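Local coordinates for protein phosphate transporter (Thermotoga maritima MSB8, PDB 6L85) that probably imports phosphate across the cell membrane by coupling its uptake to that of sodium ions, several of which it binds, at residues B[151-156]-B[323-328]; B[247-252]-B[329-334]; B[315-320]-B[358-363]. All coordinates share one frame; numbering follows the deposited sequence.

Interaction 1: B[151-156]-B[323-328]; sequences FVMFKL and GFTVDF. With NA (sodium ion), chain S.
A Met-aromatic contact lies at the centre of this helix-helix packing, in which a turn of helix 129-162 crosses a turn of helix 320-339. The two run in broadly opposite directions, at 139°, and their axes come no nearer than 9.4 Å. The tight part belongs to Met153. Its side chain leaves the backbone with CG anti to N (chi1 173°) and stays extended to the tip, so the long, slim chain spans the gap as a straight rod. Met153 SD approaches the Phe328 ring obliquely, 3.4 Å from CD1. Met153 CE goes on to Phe324, again obliquely, and is held 3.6 Å from both Phe324 CE2 and Phe328 CB. Both phenylalanines also have CG anti to N, and Met153 crosses each at about a right angle. A flexible, polarisable thioether suits this buried place beside two rings, and Phe178 of helix 167-194 packs against the same three residues. Nearer the backbone, Thr325 meets Met153 tip to tip, its methyl CG2 lying 3.8 Å from Met153 CG. The packing loosens at the partly exposed Phe154, whose backbone N and CB touch the Thr325 methyl while its ring turns an edge to OG1. On the remaining faces of the helix, Phe151 and Val152 lie on the surface, as apolar groups of a membrane protein may do. Thr325 OG1 is 3.8 Å from Phe154 CD1, but it spends its hydrogen bond on Ser321 O one turn earlier. From another side of helix 320-339, Asp327 OD2 binds a sodium ion at 2.2 Å.

Interaction 2: B[247-252]-B[329-334]; sequences SCYVSF and STATTV. With NA (sodium ion), chain S.
The ring of Tyr249 lies flat against the methyl of Ala331, and the rest of the contact follows from that pose. Tyr249 has CG anti to the backbone N (chi1 -175°), which sends the ring across to the neighbouring helix, and the turn about chi2 sets its face on Ala331. Ala331 CB sits almost exactly above the middle of the Tyr249 ring, 3.4 Å from the centroid and 12° off the ring normal: a clear CH-pi contact over one face. Alanine's lone methyl suits the spot, being small enough to sit over the ring at this distance. The helices, 231-258 and 320-339, run nearly parallel at 25°, and their backbones come very near each other, with Val250 CA and Ala331 CA 4.5 Å apart. Val250 flanks the methyl with CG2, while its other branch, CG1, meets the methyl CG2 of Thr330 at 4.0 Å in an oblique crossing. Threonine serves Thr330's buried place well, since OG1 bonds back to Val326 O and leaves that methyl for packing. At the far end of the ring, Tyr249 OH gives a weak hydrogen bond of 3.4 Å to Thr332 OG1, whose own stronger link is to Phe328 O, one turn back. Thr333 OG1 likewise donates to Ser329 O at 2.7 Å, sharing that carbonyl with its own backbone N. Ser247, turned away from this interface, binds a sodium ion through OG at 2.4 Å, together with Thr29, Gln243 and Asp327. The chemistry therefore implies a close, apolar fit with one weak polar bond, adjoining a sodium site to which both helices supply ligands.

Interaction 3: B[315-320]-B[358-363]; sequences ITTLTN and GFARGL
Thr319 OG1 has two grips: it caps a backbone N of the helix that starts just after it, and it is hydrogen-bonded to Arg322 NH1. This threonine is the N-cap of helix 320-339. Ahead of it, a type I turn runs from Ile315 to Leu318, closed by Leu318 N, which donates to Ile315 O at 2.8 Å. Arg361 carries the contact from the other loop, 358-363. Its chain starts with CG anti to the backbone N (chi1 -164°), then bends at chi2 and again at chi3, which swings the guanidinium back toward the turn. Arginine suits the place because its long, bendable chain brings over a flat group that takes Thr317 at its edge and Leu318 on a face. Arg361 NH2 comes 2.5 Å from Thr317 OG1, near the guanidinium plane; the pair is short but strongly bent, with an N-H...O angle of 117°, and is a weak hydrogen bond. Thr317 presents this hydroxyl by placing OG1 between the backbone N and the carbonyl carbon, and the two side chains slide past each other in opposite directions. Arg361 NH1 lies against carbons of Ile315, a close approach of 3.2 Å to CA. Leu318 CB is over the guanidinium face, 4.2 Å from Arg361 NH2. The arginine is thus buried against the turn, whereas Thr317 and Ala360 are exposed at the surface. Backbone geometry helps shape the second loop: a cis peptide precedes Arg361, and Gly358 leaves helix 346-357 with positive phi, where a side chain would jam against the preceding carbonyl. The arrangement is a loop-to-loop contact between helix connections of an all-helical membrane transporter, with a type I turn leading into an N-capped helix.

In the fold
Interactions 1 and 2 are buried helix packings on successive turns of helix 320-339, whereas interaction 3 is a partly buried meeting of loops farther from the centre of the chain. The first two touch through the shared sodium site, where Asp327 and Ser247 both bind the ion, and Val250 packs against the carbonyl of Asp327. Their contacts are largely apolar and built on aromatic rings, with a thioether and its methyl at one and an alanine methyl at the other. Interaction 3 centres instead on an arginine with one weak bond to a threonine. It joins interaction 1 where Leu318 packs on Gly323, but does not touch interaction 2, about 9 Å away between nearest atoms.

Interaction 1: B[151-156]-B[323-328]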
loop_
_atom_site.group_PDB
_atom_site.type_symbol
_atom_site.label_atom_id
_atom_site.label_comp_id
_atom_site.label_asym_id
_atom_site.label_seq_id
_atom_site.Cartn_x
_atom_site.Cartn_y
_atom_site.Cartn_z
ATOM N N PHE B 151 5.047 -14.444 -24.333
ATOM C CA PHE B 151 5.380 -14.326 -25.749
ATOM C C PHE B 151 4.744 -13.074 -26.351
ATOM O O PHE B 151 5.426 -12.237 -26.968
ATOM C CB PHE B 151 4.918 -15.604 -26.463
ATOM C CG PHE B 151 5.125 -15.603 -27.951
ATOM C CD1 PHE B 151 6.351 -15.946 -28.498
ATOM C CD2 PHE B 151 4.083 -15.277 -28.803
ATOM C CE1 PHE B 151 6.540 -15.955 -29.875
ATOM C CE2 PHE B 151 4.261 -15.286 -30.180
ATOM C CZ PHE B 151 5.494 -15.623 -30.717
ATOM N N VAL B 152 3.443 -12.903 -26.131
ATOM C CA VAL B 152 2.741 -11.758 -26.705
ATOM C C VAL B 152 3.304 -10.456 -26.158
ATOM O O VAL B 152 3.477 -9.479 -26.894
ATOM C CB VAL B 152 1.228 -11.882 -26.451
ATOM C CG1 VAL B 152 0.484 -10.664 -26.996
ATOM C CG2 VAL B 152 0.705 -13.171 -27.074
ATOM N N MET B 153 3.634 -10.428 -24.865
ATOM C CA MET B 153 4.107 -9.192 -24.264
ATOM C C MET B 153 5.501 -8.832 -24.763
ATOM O O MET B 153 5.794 -7.655 -24.999
ATOM C CB MET B 153 4.092 -9.312 -22.742
ATOM C CG MET B 153 4.723 -8.123 -22.055
ATOM S SD MET B 153 4.420 -8.125 -20.281
ATOM C CE MET B 153 5.417 -6.707 -19.827
ATOM N N PHE B 154 6.384 -9.821 -24.921
ATOM C CA PHE B 154 7.700 -9.506 -25.461
ATOM C C PHE B 154 7.590 -8.980 -26.888
ATOM O O PHE B 154 8.322 -8.055 -27.279
ATOM C CB PHE B 154 8.621 -10.714 -25.418
ATOM C CG PHE B 154 10.061 -10.333 -25.525
ATOM C CD1 PHE B 154 10.656 -9.547 -24.525
ATOM C CD2 PHE B 154 10.815 -10.693 -26.639
ATOM C CE1 PHE B 154 11.997 -9.149 -24.633
ATOM C CE2 PHE B 154 12.147 -10.314 -26.751
ATOM C CZ PHE B 154 12.741 -9.538 -25.748
ATOM N N LYS B 155 6.651 -9.531 -27.669
ATOM C CA LYS B 155 6.361 -8.962 -28.989
ATOM C C LYS B 155 5.869 -7.524 -28.899
ATOM O O LYS B 155 6.262 -6.676 -29.708
ATOM C CB LYS B 155 5.320 -9.842 -29.709
ATOM C CG LYS B 155 4.610 -9.205 -30.913
ATOM C CD LYS B 155 3.387 -8.333 -30.565
ATOM C CE LYS B 155 2.168 -9.210 -30.376
ATOM N NZ LYS B 155 0.933 -8.431 -30.142
ATOM N N LEU B 156 4.992 -7.238 -27.935
ATOM C CA LEU B 156 4.547 -5.860 -27.715
ATOM C C LEU B 156 5.714 -4.935 -27.406
ATOM O O LEU B 156 5.735 -3.779 -27.844
ATOM C CB LEU B 156 3.568 -5.781 -26.549
ATOM C CG LEU B 156 2.089 -5.618 -26.880
ATOM C CD1 LEU B 156 1.636 -6.903 -27.511
ATOM C CD2 LEU B 156 1.245 -5.260 -25.633
ATOM N N GLY B 323 13.291 -10.297 -18.273
ATOM C CA GLY B 323 12.926 -10.513 -16.880
ATOM C C GLY B 323 11.709 -9.697 -16.478
ATOM O O GLY B 323 10.811 -10.196 -15.803
ATOM N N PHE B 324 11.673 -8.427 -16.898
ATOM C CA PHE B 324 10.484 -7.589 -16.780
ATOM C C PHE B 324 9.242 -8.295 -17.325
ATOM O O PHE B 324 8.196 -8.345 -16.656
ATOM C CB PHE B 324 10.737 -6.279 -17.534
ATOM C CG PHE B 324 9.608 -5.276 -17.454
ATOM C CD1 PHE B 324 9.566 -4.341 -16.426
ATOM C CD2 PHE B 324 8.617 -5.234 -18.437
ATOM C CE1 PHE B 324 8.546 -3.393 -16.357
ATOM C CE2 PHE B 324 7.605 -4.292 -18.379
ATOM C CZ PHE B 324 7.568 -3.368 -17.330
ATOM N N THR B 325 9.339 -8.828 -18.557
ATOM C CA THR B 325 8.201 -9.492 -19.203
ATOM C C THR B 325 7.789 -10.773 -18.468
ATOM O O THR B 325 6.596 -11.047 -18.301
ATOM C CB THR B 325 8.560 -9.785 -20.670
ATOM O OG1 THR B 325 8.714 -8.542 -21.369
ATOM C CG2 THR B 325 7.474 -10.614 -21.382
ATOM N N VAL B 326 8.767 -11.563 -18.027
ATOM C CA VAL B 326 8.497 -12.816 -17.327
ATOM C C VAL B 326 7.750 -12.544 -16.031
ATOM O O VAL B 326 6.762 -13.214 -15.700
ATOM C CB VAL B 326 9.820 -13.562 -17.058
ATOM C CG1 VAL B 326 9.659 -14.627 -15.949
ATOM C CG2 VAL B 326 10.353 -14.172 -18.342
ATOM N N ASP B 327 8.226 -11.557 -15.272
ATOM C CA ASP B 327 7.569 -11.200 -14.022
ATOM C C ASP B 327 6.163 -10.686 -14.257
ATOM O O ASP B 327 5.216 -11.112 -13.579
ATOM C CB ASP B 327 8.374 -10.136 -13.289
ATOM C CG ASP B 327 9.682 -10.655 -12.751
ATOM O OD1 ASP B 327 9.832 -11.888 -12.598
ATOM O OD2 ASP B 327 10.560 -9.811 -12.457
ATOM N N PHE B 328 6.006 -9.727 -15.178
ATOM C CA PHE B 328 4.673 -9.199 -15.435
ATOM C C PHE B 328 3.700 -10.320 -15.776
ATOM O O PHE B 328 2.594 -10.393 -15.213
ATOM C CB PHE B 328 4.701 -8.166 -16.562
ATOM C CG PHE B 328 3.370 -7.484 -16.769
ATOM C CD1 PHE B 328 2.372 -8.086 -17.525
ATOM C CD2 PHE B 328 3.095 -6.273 -16.142
ATOM C CE1 PHE B 328 1.128 -7.465 -17.689
ATOM C CE2 PHE B 328 1.880 -5.648 -16.306
ATOM C CZ PHE B 328 0.886 -6.247 -17.077
HETATM NA NA NA S . 12.322 -8.716 -11.691
#

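Interaction 2: B[247-252]-B[329-334]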
loop_
_atom_site.group_PDB
_atom_site.type_symbol
_atom_site.label_atom_id
_atom_site.label_comp_id
_atom_site.label_asym_id
_atom_site.label_seq_id
_atom_site.Cartn_x
_atom_site.Cartn_y
_atom_site.Cartn_z
ATOM N N SER B 247 9.199 -7.434 -10.029
ATOM C CA SER B 247 9.436 -8.490 -9.047
ATOM C C SER B 247 8.529 -8.328 -7.825
ATOM O O SER B 247 8.047 -9.326 -7.259
ATOM C CB SER B 247 10.902 -8.489 -8.620
ATOM O OG SER B 247 11.664 -9.339 -9.451
ATOM N N CYS B 248 8.304 -7.079 -7.396
ATOM C CA CYS B 248 7.348 -6.830 -6.313
ATOM C C CYS B 248 5.960 -7.318 -6.696
ATOM O O CYS B 248 5.226 -7.878 -5.868
ATOM C CB CYS B 248 7.266 -5.332 -5.987
ATOM S SG CYS B 248 8.752 -4.566 -5.347
ATOM N N TYR B 249 5.561 -7.025 -7.930
ATOM C CA TYR B 249 4.272 -7.470 -8.444
ATOM C C TYR B 249 4.147 -8.995 -8.334
ATOM O O TYR B 249 3.125 -9.521 -7.851
ATOM C CB TYR B 249 4.139 -6.971 -9.888
ATOM C CG TYR B 249 2.821 -7.215 -10.598
ATOM C CD1 TYR B 249 1.618 -7.314 -9.908
ATOM C CD2 TYR B 249 2.790 -7.335 -11.984
ATOM C CE1 TYR B 249 0.424 -7.523 -10.583
ATOM C CE2 TYR B 249 1.608 -7.558 -12.669
ATOM C CZ TYR B 249 0.420 -7.646 -11.960
ATOM O OH TYR B 249 -0.759 -7.864 -12.649
ATOM N N VAL B 250 5.220 -9.720 -8.687
ATOM C CA VAL B 250 5.148 -11.178 -8.552
ATOM C C VAL B 250 5.031 -11.585 -7.086
ATOM O O VAL B 250 4.246 -12.475 -6.749
ATOM C CB VAL B 250 6.338 -11.892 -9.231
ATOM C CG1 VAL B 250 6.160 -13.409 -9.134
ATOM C CG2 VAL B 250 6.440 -11.511 -10.679
ATOM N N SER B 251 5.814 -10.959 -6.203
ATOM C CA SER B 251 5.778 -11.259 -4.767
ATOM C C SER B 251 4.380 -11.113 -4.178
ATOM O O SER B 251 3.925 -11.947 -3.383
ATOM C CB SER B 251 6.718 -10.315 -4.024
ATOM O OG SER B 251 7.981 -10.898 -3.856
ATOM N N PHE B 252 3.729 -9.995 -4.502
ATOM C CA PHE B 252 2.364 -9.736 -4.074
ATOM C C PHE B 252 1.434 -10.846 -4.546
ATOM O O PHE B 252 0.641 -11.393 -3.761
ATOM C CB PHE B 252 1.925 -8.378 -4.637
ATOM C CG PHE B 252 0.517 -7.974 -4.274
ATOM C CD1 PHE B 252 -0.569 -8.418 -5.021
ATOM C CD2 PHE B 252 0.281 -7.125 -3.200
ATOM C CE1 PHE B 252 -1.871 -8.040 -4.697
ATOM C CE2 PHE B 252 -1.027 -6.735 -2.867
ATOM C CZ PHE B 252 -2.095 -7.194 -3.617
ATOM N N SER B 329 4.097 -11.213 -16.696
ATOM C CA SER B 329 3.184 -12.266 -17.139
ATOM C C SER B 329 2.886 -13.249 -16.020
ATOM O O SER B 329 1.750 -13.722 -15.891
ATOM C CB SER B 329 3.773 -13.004 -18.344
ATOM O OG SER B 329 4.153 -12.066 -19.340
ATOM N N THR B 330 3.902 -13.593 -15.220
ATOM C CA THR B 330 3.692 -14.486 -14.093
ATOM C C THR B 330 2.694 -13.897 -13.107
ATOM O O THR B 330 1.731 -14.562 -12.700
ATOM C CB THR B 330 5.016 -14.737 -13.390
ATOM O OG1 THR B 330 5.893 -15.385 -14.304
ATOM C CG2 THR B 330 4.802 -15.606 -12.151
ATOM N N ALA B 331 2.915 -12.638 -12.723
ATOM C CA ALA B 331 2.090 -12.010 -11.702
ATOM C C ALA B 331 0.663 -11.850 -12.183
ATOM O O ALA B 331 -0.281 -12.099 -11.421
ATOM C CB ALA B 331 2.681 -10.656 -11.306
ATOM N N THR B 332 0.489 -11.442 -13.441
ATOM C CA THR B 332 -0.853 -11.341 -14.016
ATOM C C THR B 332 -1.569 -12.686 -14.007
ATOM O O THR B 332 -2.722 -12.785 -13.563
ATOM C CB THR B 332 -0.764 -10.808 -15.443
ATOM O OG1 THR B 332 0.017 -9.608 -15.439
ATOM C CG2 THR B 332 -2.170 -10.536 -16.002
ATOM N N THR B 333 -0.906 -13.737 -14.507
ATOM C CA THR B 333 -1.521 -15.057 -14.495
ATOM C C THR B 333 -1.954 -15.446 -13.086
ATOM O O THR B 333 -3.081 -15.920 -12.869
ATOM C CB THR B 333 -0.542 -16.090 -15.062
ATOM O OG1 THR B 333 -0.123 -15.676 -16.365
ATOM C CG2 THR B 333 -1.199 -17.474 -15.157
ATOM N N VAL B 334 -1.066 -15.226 -12.111
ATOM C CA VAL B 334 -1.288 -15.727 -10.762
ATOM C C VAL B 334 -2.396 -14.931 -10.075
ATOM O O VAL B 334 -3.239 -15.499 -9.383
ATOM C CB VAL B 334 0.040 -15.700 -9.972
ATOM C CG1 VAL B 334 -0.200 -15.876 -8.453
ATOM C CG2 VAL B 334 1.006 -16.778 -10.502
HETATM NA NA NA S . 12.322 -8.716 -11.691
#

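Interaction 3: B[315-320]-B[358-363]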
loop_
_atom_site.group_PDB
_atom_site.type_symbol
_atom_site.label_atom_id
_atom_site.label_comp_id
_atom_site.label_asym_id
_atom_site.label_seq_id
_atom_site.Cartn_x
_atom_site.Cartn_y
_atom_site.Cartn_z
ATOM N N ILE B 315 19.873 -17.583 -14.748
ATOM C CA ILE B 315 19.198 -16.622 -15.621
ATOM C C ILE B 315 19.931 -15.286 -15.675
ATOM O O ILE B 315 19.348 -14.274 -16.078
ATOM C CB ILE B 315 17.731 -16.408 -15.194
ATOM C CG1 ILE B 315 17.651 -15.823 -13.778
ATOM C CG2 ILE B 315 16.949 -17.715 -15.297
ATOM C CD1 ILE B 315 16.249 -15.505 -13.328
ATOM N N THR B 316 21.209 -15.260 -15.284
ATOM C CA THR B 316 21.962 -14.010 -15.396
ATOM C C THR B 316 22.172 -13.584 -16.843
ATOM O O THR B 316 22.614 -12.456 -17.080
ATOM C CB THR B 316 23.327 -14.110 -14.705
ATOM O OG1 THR B 316 24.201 -14.942 -15.479
ATOM C CG2 THR B 316 23.190 -14.656 -13.289
ATOM N N THR B 317 21.871 -14.453 -17.803
ATOM C CA THR B 317 21.878 -14.097 -19.212
ATOM C C THR B 317 20.499 -13.676 -19.710
ATOM O O THR B 317 20.335 -13.423 -20.911
ATOM C CB THR B 317 22.411 -15.270 -20.055
ATOM O OG1 THR B 317 21.573 -16.427 -19.876
ATOM C CG2 THR B 317 23.836 -15.616 -19.637
ATOM N N LEU B 318 19.506 -13.608 -18.825
ATOM C CA LEU B 318 18.187 -13.105 -19.194
ATOM C C LEU B 318 18.233 -11.578 -19.272
ATOM O O LEU B 318 18.577 -10.915 -18.290
ATOM C CB LEU B 318 17.149 -13.570 -18.174
ATOM C CG LEU B 318 15.683 -13.389 -18.556
ATOM C CD1 LEU B 318 15.357 -14.267 -19.765
ATOM C CD2 LEU B 318 14.781 -13.719 -17.364
ATOM N N THR B 319 17.899 -11.014 -20.431
ATOM C CA THR B 319 17.913 -9.562 -20.538
ATOM C C THR B 319 16.913 -8.955 -19.559
ATOM O O THR B 319 15.947 -9.597 -19.128
ATOM C CB THR B 319 17.579 -9.087 -21.957
ATOM O OG1 THR B 319 16.393 -9.735 -22.442
ATOM C CG2 THR B 319 18.746 -9.362 -22.915
ATOM N N ASN B 320 17.156 -7.695 -19.207
ATOM C CA ASN B 320 16.255 -7.006 -18.291
ATOM C C ASN B 320 14.863 -6.844 -18.882
ATOM O O ASN B 320 13.865 -6.917 -18.148
ATOM C CB ASN B 320 16.853 -5.667 -17.913
ATOM C CG ASN B 320 18.007 -5.827 -16.957
ATOM O OD1 ASN B 320 17.822 -6.292 -15.830
ATOM N ND2 ASN B 320 19.210 -5.489 -17.404
ATOM N N GLY B 358 11.610 -17.080 -24.474
ATOM C CA GLY B 358 12.851 -17.542 -25.054
ATOM C C GLY B 358 13.740 -18.060 -23.943
ATOM O O GLY B 358 13.798 -17.499 -22.842
ATOM N N PHE B 359 14.432 -19.152 -24.229
ATOM C CA PHE B 359 15.364 -19.752 -23.292
ATOM C C PHE B 359 16.711 -19.848 -23.993
ATOM O O PHE B 359 16.822 -20.509 -25.033
ATOM C CB PHE B 359 14.872 -21.134 -22.830
ATOM C CG PHE B 359 14.479 -22.060 -23.960
ATOM C CD1 PHE B 359 13.187 -22.042 -24.473
ATOM C CD2 PHE B 359 15.399 -22.955 -24.502
ATOM C CE1 PHE B 359 12.822 -22.892 -25.516
ATOM C CE2 PHE B 359 15.044 -23.807 -25.546
ATOM C CZ PHE B 359 13.754 -23.777 -26.053
ATOM N N ALA B 360 17.719 -19.139 -23.470
ATOM C CA ALA B 360 19.072 -19.378 -23.965
ATOM C C ALA B 360 19.400 -20.871 -23.884
ATOM O O ALA B 360 19.763 -21.484 -24.892
ATOM C CB ALA B 360 20.104 -18.511 -23.224
ATOM N N ARG B 361 19.238 -21.500 -22.712
ATOM C CA ARG B 361 18.953 -20.911 -21.391
ATOM C C ARG B 361 20.138 -21.397 -20.599
ATOM O O ARG B 361 20.062 -21.692 -19.405
ATOM C CB ARG B 361 17.614 -21.388 -20.817
ATOM C CG ARG B 361 17.030 -20.565 -19.653
ATOM C CD ARG B 361 16.359 -19.250 -20.087
ATOM N NE ARG B 361 17.335 -18.231 -20.461
ATOM C CZ ARG B 361 18.194 -17.668 -19.615
ATOM N NH1 ARG B 361 18.187 -18.010 -18.333
ATOM N NH2 ARG B 361 19.057 -16.759 -20.052
ATOM N N GLY B 362 21.247 -21.491 -21.332
ATOM C CA GLY B 362 22.288 -22.439 -21.027
ATOM C C GLY B 362 21.880 -23.866 -21.357
ATOM O O GLY B 362 22.743 -24.715 -21.603
ATOM N N LEU B 363 20.576 -24.151 -21.374
ATOM C CA LEU B 363 20.074 -25.512 -21.509
ATOM C C LEU B 363 20.462 -26.103 -22.864
ATOM O O LEU B 363 20.244 -25.469 -23.903
ATOM C CB LEU B 363 18.558 -25.531 -21.288
ATOM C CG LEU B 363 18.151 -25.597 -19.800
ATOM C CD1 LEU B 363 18.270 -24.249 -19.091
ATOM C CD2 LEU B 363 16.738 -26.147 -19.607
#